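PDB 2E12: hypothetical protein XCC3642 from Xanthomonas campestris pv. campestris, which is of unknown function but adopts a novel variant of the Sm-like motif, a fold whose other members commonly bind RNA. Local coordinates for residues A[30-35]-A[40-45]; A[52-57]-A[80-85]; A[69-72]-A[78-81]. All coordinates share one frame; numbering follows the deposited sequence.

Contact 1 (A[30-35]-A[40-45])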
loop_
_atom_site.group_PDB
_atom_site.type_symbol
_atom_site.label_atom_id
_atom_site.label_comp_id
_atom_site.label_asym_id
_atom_site.label_seq_id
_atom_site.Cartn_x
_atom_site.Cartn_y
_atom_site.Cartn_z
ATOM N N ARG A 30 15.683 -7.156 10.735
ATOM C CA ARG A 30 15.681 -8.612 10.620
ATOM C C ARG A 30 14.252 -9.077 10.401
ATOM O O ARG A 30 13.356 -8.749 11.184
ATOM C CB ARG A 30 16.254 -9.236 11.885
ATOM C CG ARG A 30 17.767 -9.119 11.997
ATOM C CD ARG A 30 18.239 -9.515 13.383
ATOM N NE ARG A 30 17.995 -10.924 13.688
ATOM C CZ ARG A 30 17.831 -11.388 14.920
ATOM N NH1 ARG A 30 17.885 -10.548 15.944
ATOM N NH2 ARG A 30 17.612 -12.681 15.127
ATOM N N VAL A 31 14.034 -9.826 9.326
ATOM C CA VAL A 31 12.694 -10.292 9.015
ATOM C C VAL A 31 12.696 -11.678 8.390
ATOM O O VAL A 31 13.746 -12.214 8.029
ATOM C CB VAL A 31 12.003 -9.330 8.028
ATOM C CG1 VAL A 31 11.965 -7.923 8.601
ATOM C CG2 VAL A 31 12.754 -9.331 6.706
ATOM N N ARG A 32 11.509 -12.260 8.301
ATOM C CA ARG A 32 11.334 -13.562 7.671
ATOM C C ARG A 32 10.342 -13.224 6.574
ATOM O O ARG A 32 9.343 -12.546 6.828
ATOM C CB ARG A 32 10.727 -14.575 8.636
ATOM C CG ARG A 32 11.134 -16.021 8.373
ATOM C CD ARG A 32 10.936 -16.864 9.634
ATOM N NE ARG A 32 9.649 -16.602 10.277
ATOM C CZ ARG A 32 8.466 -16.848 9.721
ATOM N NH1 ARG A 32 8.394 -17.369 8.503
ATOM N NH2 ARG A 32 7.352 -16.563 10.380
ATOM N N ILE A 33 10.622 -13.688 5.363
ATOM C CA ILE A 33 9.784 -13.384 4.213
ATOM C C ILE A 33 9.094 -14.587 3.588
ATOM O O ILE A 33 9.694 -15.646 3.457
ATOM C CB ILE A 33 10.638 -12.711 3.126
ATOM C CG1 ILE A 33 11.347 -11.491 3.724
ATOM C CG2 ILE A 33 9.773 -12.319 1.934
ATOM C CD1 ILE A 33 12.369 -10.859 2.800
ATOM N N GLU A 34 7.830 -14.407 3.209
ATOM C CA GLU A 34 7.067 -15.460 2.545
ATOM C C GLU A 34 7.044 -15.121 1.049
ATOM O O GLU A 34 6.627 -14.026 0.666
ATOM C CB GLU A 34 5.630 -15.535 3.082
ATOM C CG GLU A 34 5.519 -15.976 4.539
ATOM C CD GLU A 34 4.095 -16.351 4.931
ATOM O OE1 GLU A 34 3.843 -16.601 6.131
ATOM O OE2 GLU A 34 3.226 -16.403 4.032
ATOM N N LEU A 35 7.495 -16.065 0.220
ATOM C CA LEU A 35 7.558 -15.903 -1.237
ATOM C C LEU A 35 6.447 -16.690 -1.935
ATOM O O LEU A 35 5.986 -17.698 -1.413
ATOM C CB LEU A 35 8.918 -16.383 -1.749
ATOM C CG LEU A 35 10.152 -15.644 -1.224
ATOM C CD1 LEU A 35 11.393 -16.471 -1.479
ATOM C CD2 LEU A 35 10.257 -14.279 -1.885
ATOM N N MET A 40 10.717 -19.457 1.672
ATOM C CA MET A 40 10.821 -18.360 2.610
ATOM C C MET A 40 12.276 -18.149 2.955
ATOM O O MET A 40 13.017 -19.103 3.176
ATOM C CB MET A 40 10.003 -18.668 3.867
ATOM C CG MET A 40 10.159 -20.082 4.408
ATOM S SD MET A 40 11.752 -20.416 5.194
ATOM C CE MET A 40 11.371 -20.040 6.919
ATOM N N ILE A 41 12.683 -16.886 2.964
ATOM C CA ILE A 41 14.055 -16.522 3.287
ATOM C C ILE A 41 14.044 -15.628 4.512
ATOM O O ILE A 41 13.145 -14.809 4.685
ATOM C CB ILE A 41 14.733 -15.775 2.112
ATOM C CG1 ILE A 41 16.177 -15.427 2.484
ATOM C CG2 ILE A 41 13.953 -14.505 1.775
ATOM C CD1 ILE A 41 17.012 -14.904 1.331
ATOM N N ALA A 42 15.036 -15.795 5.371
ATOM C CA ALA A 42 15.128 -14.992 6.578
ATOM C C ALA A 42 16.518 -14.394 6.638
ATOM O O ALA A 42 17.476 -15.002 6.168
ATOM C CB ALA A 42 14.881 -15.845 7.790
ATOM N N GLY A 43 16.618 -13.197 7.202
ATOM C CA GLY A 43 17.908 -12.557 7.302
ATOM C C GLY A 43 17.815 -11.079 7.554
ATOM O O GLY A 43 16.800 -10.581 8.065
ATOM N N THR A 44 18.874 -10.365 7.192
ATOM C CA THR A 44 18.887 -8.925 7.386
ATOM C C THR A 44 18.769 -8.162 6.071
ATOM O O THR A 44 19.451 -8.469 5.092
ATOM C CB THR A 44 20.177 -8.470 8.105
ATOM O OG1 THR A 44 20.444 -9.332 9.215
ATOM C CG2 THR A 44 20.007 -7.052 8.636
ATOM N N VAL A 45 17.870 -7.183 6.055
ATOM C CA VAL A 45 17.673 -6.314 4.894
ATOM C C VAL A 45 18.977 -5.525 4.747
ATOM O O VAL A 45 19.274 -4.676 5.577
ATOM C CB VAL A 45 16.535 -5.298 5.139
ATOM C CG1 VAL A 45 16.357 -4.398 3.900
ATOM C CG2 VAL A 45 15.233 -6.031 5.461
#
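V31 and G43 exchange two backbone hydrogen bonds, and around them strands 30-35 and 40-42 pair as an antiparallel beta hairpin. V31 N gives to G43 O at 3.1 Å, and G43 N returns a bond to V31 O; both are nearly linear. Two residues on, I33 N reaches I41 O at 2.8 Å, whereas the return bond from I41 N to I33 O is weak and bent, at 3.3 Å. CA-H...O contacts fill in between, among them R30 CA against G43 O at 3.4 Å.

Apolar contacts occupy one face. I33 and I41 lie side by side and point the same way, I33 CB meeting I41 CG2 at 4.0 Å; with CG1 of I41 anti to its backbone N (chi1 -179°), the CG2 branch is the one turned to I33. V31 CG2 touches V45 CG2 beyond the corner at G43, whose backbone angles call for glycine.

On the other face the arginines touch through their aliphatic stems: R32 CG lies 3.8 Å from A42 CB, and R30 CG runs past the hydroxyl oxygen T44 OG1. R32 CD also nears M40 CE, at 4.2 Å.

On its other edge, strand 30-35 is joined to strand 86-91 by backbone bonds from R32 and E34. At the corner, T44 bonds to D70 of strand 61-70, while I33 packs on L67 and I41 on I69 and I81 of the second sheet, to which V45 itself belongs.

Contact 2 (A[52-57]-A[80-85])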
loop_
_atom_site.group_PDB
_atom_site.type_symbol
_atom_site.label_atom_id
_atom_site.label_comp_id
_atom_site.label_asym_id
_atom_site.label_seq_id
_atom_site.Cartn_x
_atom_site.Cartn_y
_atom_site.Cartn_z
ATOM N N GLN A 52 11.105 1.032 -8.520
ATOM C CA GLN A 52 11.527 1.774 -9.706
ATOM C C GLN A 52 10.842 1.317 -10.988
ATOM O O GLN A 52 10.014 0.404 -10.984
ATOM C CB GLN A 52 13.035 1.627 -9.911
ATOM C CG GLN A 52 13.890 1.958 -8.708
ATOM C CD GLN A 52 15.316 1.462 -8.862
ATOM O OE1 GLN A 52 15.965 1.706 -9.878
ATOM N NE2 GLN A 52 15.812 0.767 -7.848
ATOM N N THR A 53 11.219 1.964 -12.088
ATOM C CA THR A 53 10.696 1.652 -13.421
ATOM C C THR A 53 11.688 0.785 -14.209
ATOM O O THR A 53 12.888 1.078 -14.267
ATOM C CB THR A 53 10.443 2.937 -14.231
ATOM O OG1 THR A 53 9.533 3.786 -13.520
ATOM C CG2 THR A 53 9.861 2.591 -15.593
ATOM N N TYR A 54 11.180 -0.268 -14.838
ATOM C CA TYR A 54 12.022 -1.179 -15.628
ATOM C C TYR A 54 11.301 -1.540 -16.922
ATOM O O TYR A 54 10.173 -1.109 -17.139
ATOM C CB TYR A 54 12.280 -2.476 -14.850
ATOM C CG TYR A 54 13.044 -2.323 -13.549
ATOM C CD1 TYR A 54 14.434 -2.223 -13.541
ATOM C CD2 TYR A 54 12.377 -2.314 -12.323
ATOM C CE1 TYR A 54 15.140 -2.124 -12.345
ATOM C CE2 TYR A 54 13.071 -2.212 -11.126
ATOM C CZ TYR A 54 14.452 -2.118 -11.143
ATOM O OH TYR A 54 15.142 -2.026 -9.957
ATOM N N ARG A 55 11.971 -2.319 -17.770
ATOM C CA ARG A 55 11.418 -2.821 -19.035
ATOM C C ARG A 55 11.503 -4.343 -19.022
ATOM O O ARG A 55 12.493 -4.914 -18.538
ATOM C CB ARG A 55 12.228 -2.386 -20.266
ATOM C CG ARG A 55 12.052 -0.978 -20.750
ATOM C CD ARG A 55 12.641 -0.891 -22.157
ATOM N NE ARG A 55 12.819 0.478 -22.624
ATOM C CZ ARG A 55 13.418 0.806 -23.761
ATOM N NH1 ARG A 55 13.894 -0.140 -24.561
ATOM N NH2 ARG A 55 13.585 2.084 -24.079
ATOM N N ASP A 56 10.486 -5.002 -19.568
ATOM C CA ASP A 56 10.538 -6.453 -19.672
ATOM C C ASP A 56 11.048 -6.780 -21.081
ATOM O O ASP A 56 11.364 -5.876 -21.864
ATOM C CB ASP A 56 9.169 -7.102 -19.425
ATOM C CG ASP A 56 8.057 -6.514 -20.287
ATOM O OD1 ASP A 56 8.313 -6.052 -21.417
ATOM O OD2 ASP A 56 6.896 -6.547 -19.830
ATOM N N GLU A 57 11.131 -8.066 -21.403
ATOM C CA GLU A 57 11.625 -8.485 -22.699
ATOM C C GLU A 57 10.836 -7.961 -23.895
ATOM O O GLU A 57 11.418 -7.730 -24.954
ATOM C CB GLU A 57 11.686 -10.005 -22.771
ATOM C CG GLU A 57 12.407 -10.486 -24.007
ATOM C CD GLU A 57 12.420 -11.975 -24.128
ATOM O OE1 GLU A 57 12.659 -12.651 -23.100
ATOM O OE2 GLU A 57 12.210 -12.475 -25.261
ATOM N N TRP A 80 19.726 -11.853 -3.723
ATOM C CA TRP A 80 18.943 -10.785 -4.345
ATOM C C TRP A 80 17.655 -11.392 -4.872
ATOM O O TRP A 80 17.678 -12.432 -5.532
ATOM C CB TRP A 80 19.698 -10.142 -5.516
ATOM C CG TRP A 80 20.793 -9.209 -5.104
ATOM C CD1 TRP A 80 22.061 -9.547 -4.724
ATOM C CD2 TRP A 80 20.720 -7.783 -5.037
ATOM N NE1 TRP A 80 22.783 -8.417 -4.427
ATOM C CE2 TRP A 80 21.983 -7.319 -4.611
ATOM C CE3 TRP A 80 19.709 -6.848 -5.296
ATOM C CZ2 TRP A 80 22.262 -5.958 -4.438
ATOM C CZ3 TRP A 80 19.988 -5.494 -5.123
ATOM C CH2 TRP A 80 21.254 -5.065 -4.699
ATOM N N ILE A 81 16.533 -10.737 -4.582
ATOM C CA ILE A 81 15.232 -11.223 -5.025
ATOM C C ILE A 81 14.399 -10.079 -5.588
ATOM O O ILE A 81 14.538 -8.939 -5.151
ATOM C CB ILE A 81 14.451 -11.838 -3.848
ATOM C CG1 ILE A 81 15.219 -13.030 -3.272
ATOM C CG2 ILE A 81 13.061 -12.255 -4.302
ATOM C CD1 ILE A 81 14.516 -13.712 -2.108
ATOM N N TRP A 82 13.549 -10.373 -6.565
ATOM C CA TRP A 82 12.676 -9.341 -7.103
ATOM C C TRP A 82 11.481 -9.332 -6.155
ATOM O O TRP A 82 10.948 -10.386 -5.803
ATOM C CB TRP A 82 12.248 -9.658 -8.541
ATOM C CG TRP A 82 13.375 -9.529 -9.521
ATOM C CD1 TRP A 82 14.228 -10.513 -9.922
ATOM C CD2 TRP A 82 13.818 -8.329 -10.166
ATOM N NE1 TRP A 82 15.177 -10.004 -10.776
ATOM C CE2 TRP A 82 14.949 -8.664 -10.944
ATOM C CE3 TRP A 82 13.370 -7.001 -10.161
ATOM C CZ2 TRP A 82 15.642 -7.718 -11.711
ATOM C CZ3 TRP A 82 14.060 -6.057 -10.924
ATOM C CH2 TRP A 82 15.184 -6.425 -11.688
ATOM N N MET A 83 11.077 -8.138 -5.731
ATOM C CA MET A 83 9.994 -7.988 -4.763
ATOM C C MET A 83 8.574 -8.416 -5.139
ATOM O O MET A 83 7.751 -8.624 -4.250
ATOM C CB MET A 83 9.995 -6.550 -4.236
ATOM C CG MET A 83 11.124 -6.292 -3.239
ATOM S SD MET A 83 11.520 -4.544 -2.989
ATOM C CE MET A 83 10.290 -4.085 -1.773
ATOM N N ASP A 84 8.273 -8.559 -6.427
ATOM C CA ASP A 84 6.929 -8.995 -6.817
ATOM C C ASP A 84 6.664 -10.447 -6.399
ATOM O O ASP A 84 5.547 -10.949 -6.522
ATOM C CB ASP A 84 6.728 -8.868 -8.332
ATOM C CG ASP A 84 7.789 -9.604 -9.137
ATOM O OD1 ASP A 84 7.561 -9.833 -10.344
ATOM O OD2 ASP A 84 8.847 -9.946 -8.572
ATOM N N ARG A 85 7.696 -11.115 -5.901
ATOM C CA ARG A 85 7.582 -12.509 -5.473
ATOM C C ARG A 85 7.159 -12.649 -4.004
ATOM O O ARG A 85 6.899 -13.757 -3.528
ATOM C CB ARG A 85 8.921 -13.223 -5.679
ATOM C CG ARG A 85 9.539 -13.034 -7.064
ATOM C CD ARG A 85 8.814 -13.821 -8.162
ATOM N NE ARG A 85 7.444 -13.365 -8.395
ATOM C CZ ARG A 85 6.629 -13.882 -9.310
ATOM N NH1 ARG A 85 7.043 -14.877 -10.084
ATOM N NH2 ARG A 85 5.400 -13.408 -9.451
#
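Y54 and W82 make this contact between them, with no hydrogen bond across it: the indole of W82 comes edge-on to the phenol ring of Y54 in a T-shaped aromatic pair. The planes stand 83° apart, and the centroid of the Y54 ring is 5.4 Å from that of the six-membered ring of W82.

The indole contributes a single corner. Its CZ3 stands above one face of Y54, displaced toward the rim of that ring, and lies 4.0 Å from Y54 CZ and the same distance from Y54 CE2. Relative to the tryptophan, Y54 CE2 lies in the indole plane, beyond the edge. The C-H edge of one ring is thus brought to the pi face of the other, the usual electrostatic attraction of an edge-to-face pair, in which the edge is slightly positive and the face slightly negative.

The two backbones are well separated: Y54 starts out toward W82, whereas only the end of the indole comes close to the tyrosine. In W82, CG sits anti to the carbonyl carbon (chi1 -70°), and the indole, turned nearly square about CB-CG (chi2 91°), carries its six-membered ring toward Y54. The tyrosine ring is held at its far end as well, because Y54 OH is hydrogen-bonded to NE2 of Q66 on strand 61-70. W82 also packs against Q66, and its side chain touches A5 near the N terminus.

Strand 61-70 runs between strands 44-55 and 79-82 in their three-stranded antiparallel sheet. The aromatic pair therefore spans a central strand, joining residues of the two outer strands over one face of the sheet, within a variant of the Sm-like fold, consistent with its family's place among the SH3-like folds.

Contact 3 (A[69-72]-A[78-81]); sequences IDHL and PQWI
I69 and Q79 form the last hydrogen-bonded antiparallel pair at the loop end of a beta hairpin, where strand 61-70 gives way to the loop that leads back into strand 79-82 of this Sm-like fold. I69 N donates to Q79 O and Q79 N donates to I69 O, each at 2.9 Å; both N-H bonds are nearly straight, a regular small ring of backbone bonds just before the strands part.

The side chain of Q79 can be followed outward from this pair. Its CB is on the same face of the sheet as that of I69 and lies 4.2 Å from I69 O, a loose touch. CG comes closer to that carbonyl oxygen, at 3.8 Å, and also lies near H71 CE1. The unusual first torsion (chi1 -15°) and a bend at chi2 carry the chain across toward H71. CD then stands 4.0 Å from both H71 CE1 and H71 NE2. The amide at the tip is poised at the edge of the imidazole, near its plane, with ring and amide planes 81° apart.

I41 of strand 40-42 also packs against Q79, so the face that carries the side chains of Q79 and I69 is directed toward the other sheet. The neighbouring D70 faces differently and has its salt-bridge partner in R68 on its own strand, through OD2. The D70 and P78 side chains cross at a slant, and the other carboxylate oxygen, D70 OD1, comes within 3.6 Å of P78 CB.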
loop_
_atom_site.group_PDB
_atom_site.type_symbol
_atom_site.label_atom_id
_atom_site.label_comp_id
_atom_site.label_asym_id
_atom_site.label_seq_id
_atom_site.Cartn_x
_atom_site.Cartn_y
_atom_site.Cartn_z
ATOM N N ILE A 69 19.272 -9.521 0.766
ATOM C CA ILE A 69 19.221 -10.009 2.137
ATOM C C ILE A 69 20.579 -10.638 2.416
ATOM O O ILE A 69 21.085 -11.393 1.593
ATOM C CB ILE A 69 18.144 -11.116 2.305
ATOM C CG1 ILE A 69 16.802 -10.614 1.791
ATOM C CG2 ILE A 69 18.021 -11.533 3.773
ATOM C CD1 ILE A 69 16.345 -9.348 2.481
ATOM N N ASP A 70 21.167 -10.315 3.559
ATOM C CA ASP A 70 22.438 -10.904 3.937
ATOM C C ASP A 70 22.205 -11.628 5.246
ATOM O O ASP A 70 21.162 -11.489 5.876
ATOM C CB ASP A 70 23.523 -9.861 4.202
ATOM C CG ASP A 70 23.598 -8.784 3.152
ATOM O OD1 ASP A 70 23.257 -9.031 1.973
ATOM O OD2 ASP A 70 24.026 -7.669 3.521
ATOM N N HIS A 71 23.187 -12.415 5.654
ATOM C CA HIS A 71 23.114 -13.102 6.931
ATOM C C HIS A 71 24.471 -13.615 7.344
ATOM O O HIS A 71 25.504 -13.090 6.903
ATOM C CB HIS A 71 22.091 -14.259 6.966
ATOM C CG HIS A 71 21.683 -14.790 5.626
ATOM N ND1 HIS A 71 22.505 -14.763 4.519
ATOM C CD2 HIS A 71 20.540 -15.402 5.229
ATOM C CE1 HIS A 71 21.886 -15.329 3.499
ATOM N NE2 HIS A 71 20.692 -15.724 3.902
ATOM N N LEU A 72 24.471 -14.632 8.196
ATOM C CA LEU A 72 25.710 -15.208 8.669
ATOM C C LEU A 72 25.676 -16.729 8.661
ATOM O O LEU A 72 26.343 -17.370 7.842
ATOM C CB LEU A 72 25.998 -14.710 10.086
ATOM C CG LEU A 72 27.373 -15.050 10.683
ATOM C CD1 LEU A 72 27.416 -16.492 11.174
ATOM C CD2 LEU A 72 28.447 -14.787 9.633
ATOM N N PRO A 78 25.154 -13.612 0.059
ATOM C CA PRO A 78 24.050 -12.646 0.006
ATOM C C PRO A 78 23.058 -13.052 -1.092
ATOM O O PRO A 78 23.451 -13.658 -2.087
ATOM C CB PRO A 78 24.768 -11.333 -0.284
ATOM C CG PRO A 78 25.937 -11.778 -1.144
ATOM C CD PRO A 78 26.419 -12.998 -0.387
ATOM N N GLN A 79 21.781 -12.719 -0.923
ATOM C CA GLN A 79 20.763 -13.098 -1.905
ATOM C C GLN A 79 19.971 -11.898 -2.413
ATOM O O GLN A 79 19.605 -11.033 -1.630
ATOM C CB GLN A 79 19.787 -14.102 -1.273
ATOM C CG GLN A 79 20.292 -14.712 0.021
ATOM C CD GLN A 79 20.270 -16.225 -0.012
ATOM O OE1 GLN A 79 20.869 -16.893 0.838
ATOM N NE2 GLN A 79 19.573 -16.779 -1.000
ATOM N N TRP A 80 19.726 -11.853 -3.723
ATOM C CA TRP A 80 18.943 -10.785 -4.345
ATOM C C TRP A 80 17.655 -11.392 -4.872
ATOM O O TRP A 80 17.678 -12.432 -5.532
ATOM C CB TRP A 80 19.698 -10.142 -5.516
ATOM C CG TRP A 80 20.793 -9.209 -5.104
ATOM C CD1 TRP A 80 22.061 -9.547 -4.724
ATOM C CD2 TRP A 80 20.720 -7.783 -5.037
ATOM N NE1 TRP A 80 22.783 -8.417 -4.427
ATOM C CE2 TRP A 80 21.983 -7.319 -4.611
ATOM C CE3 TRP A 80 19.709 -6.848 -5.296
ATOM C CZ2 TRP A 80 22.262 -5.958 -4.438
ATOM C CZ3 TRP A 80 19.988 -5.494 -5.123
ATOM C CH2 TRP A 80 21.254 -5.065 -4.699
ATOM N N ILE A 81 16.533 -10.737 -4.582
ATOM C CA ILE A 81 15.232 -11.223 -5.025
ATOM C C ILE A 81 14.399 -10.079 -5.588
ATOM O O ILE A 81 14.538 -8.939 -5.151
ATOM C CB ILE A 81 14.451 -11.838 -3.848
ATOM C CG1 ILE A 81 15.219 -13.030 -3.272
ATOM C CG2 ILE A 81 13.061 -12.255 -4.302
ATOM C CD1 ILE A 81 14.516 -13.712 -2.108
#

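How the contacts relate
From the N terminus the chain runs through helix 12-23 into strand 30-35, and contact 1 closes the first short hairpin, turning at G43 into strand 44-55. That long strand opens contact 2, which waits for the chain to pass through strand 61-70 and return along strand 79-82. Contact 3 closes its own hairpin, with a longer connecting loop, within this wider excursion, and its segment 78-81 shares W80 and I81 with contact 2. Contacts 1 and 3 join at the corner by a probable backbone hydrogen bond. The centre of contact 2 lies about 18 Å from that of contact 1, yet L35 and I81 touch, tying the two sheets together.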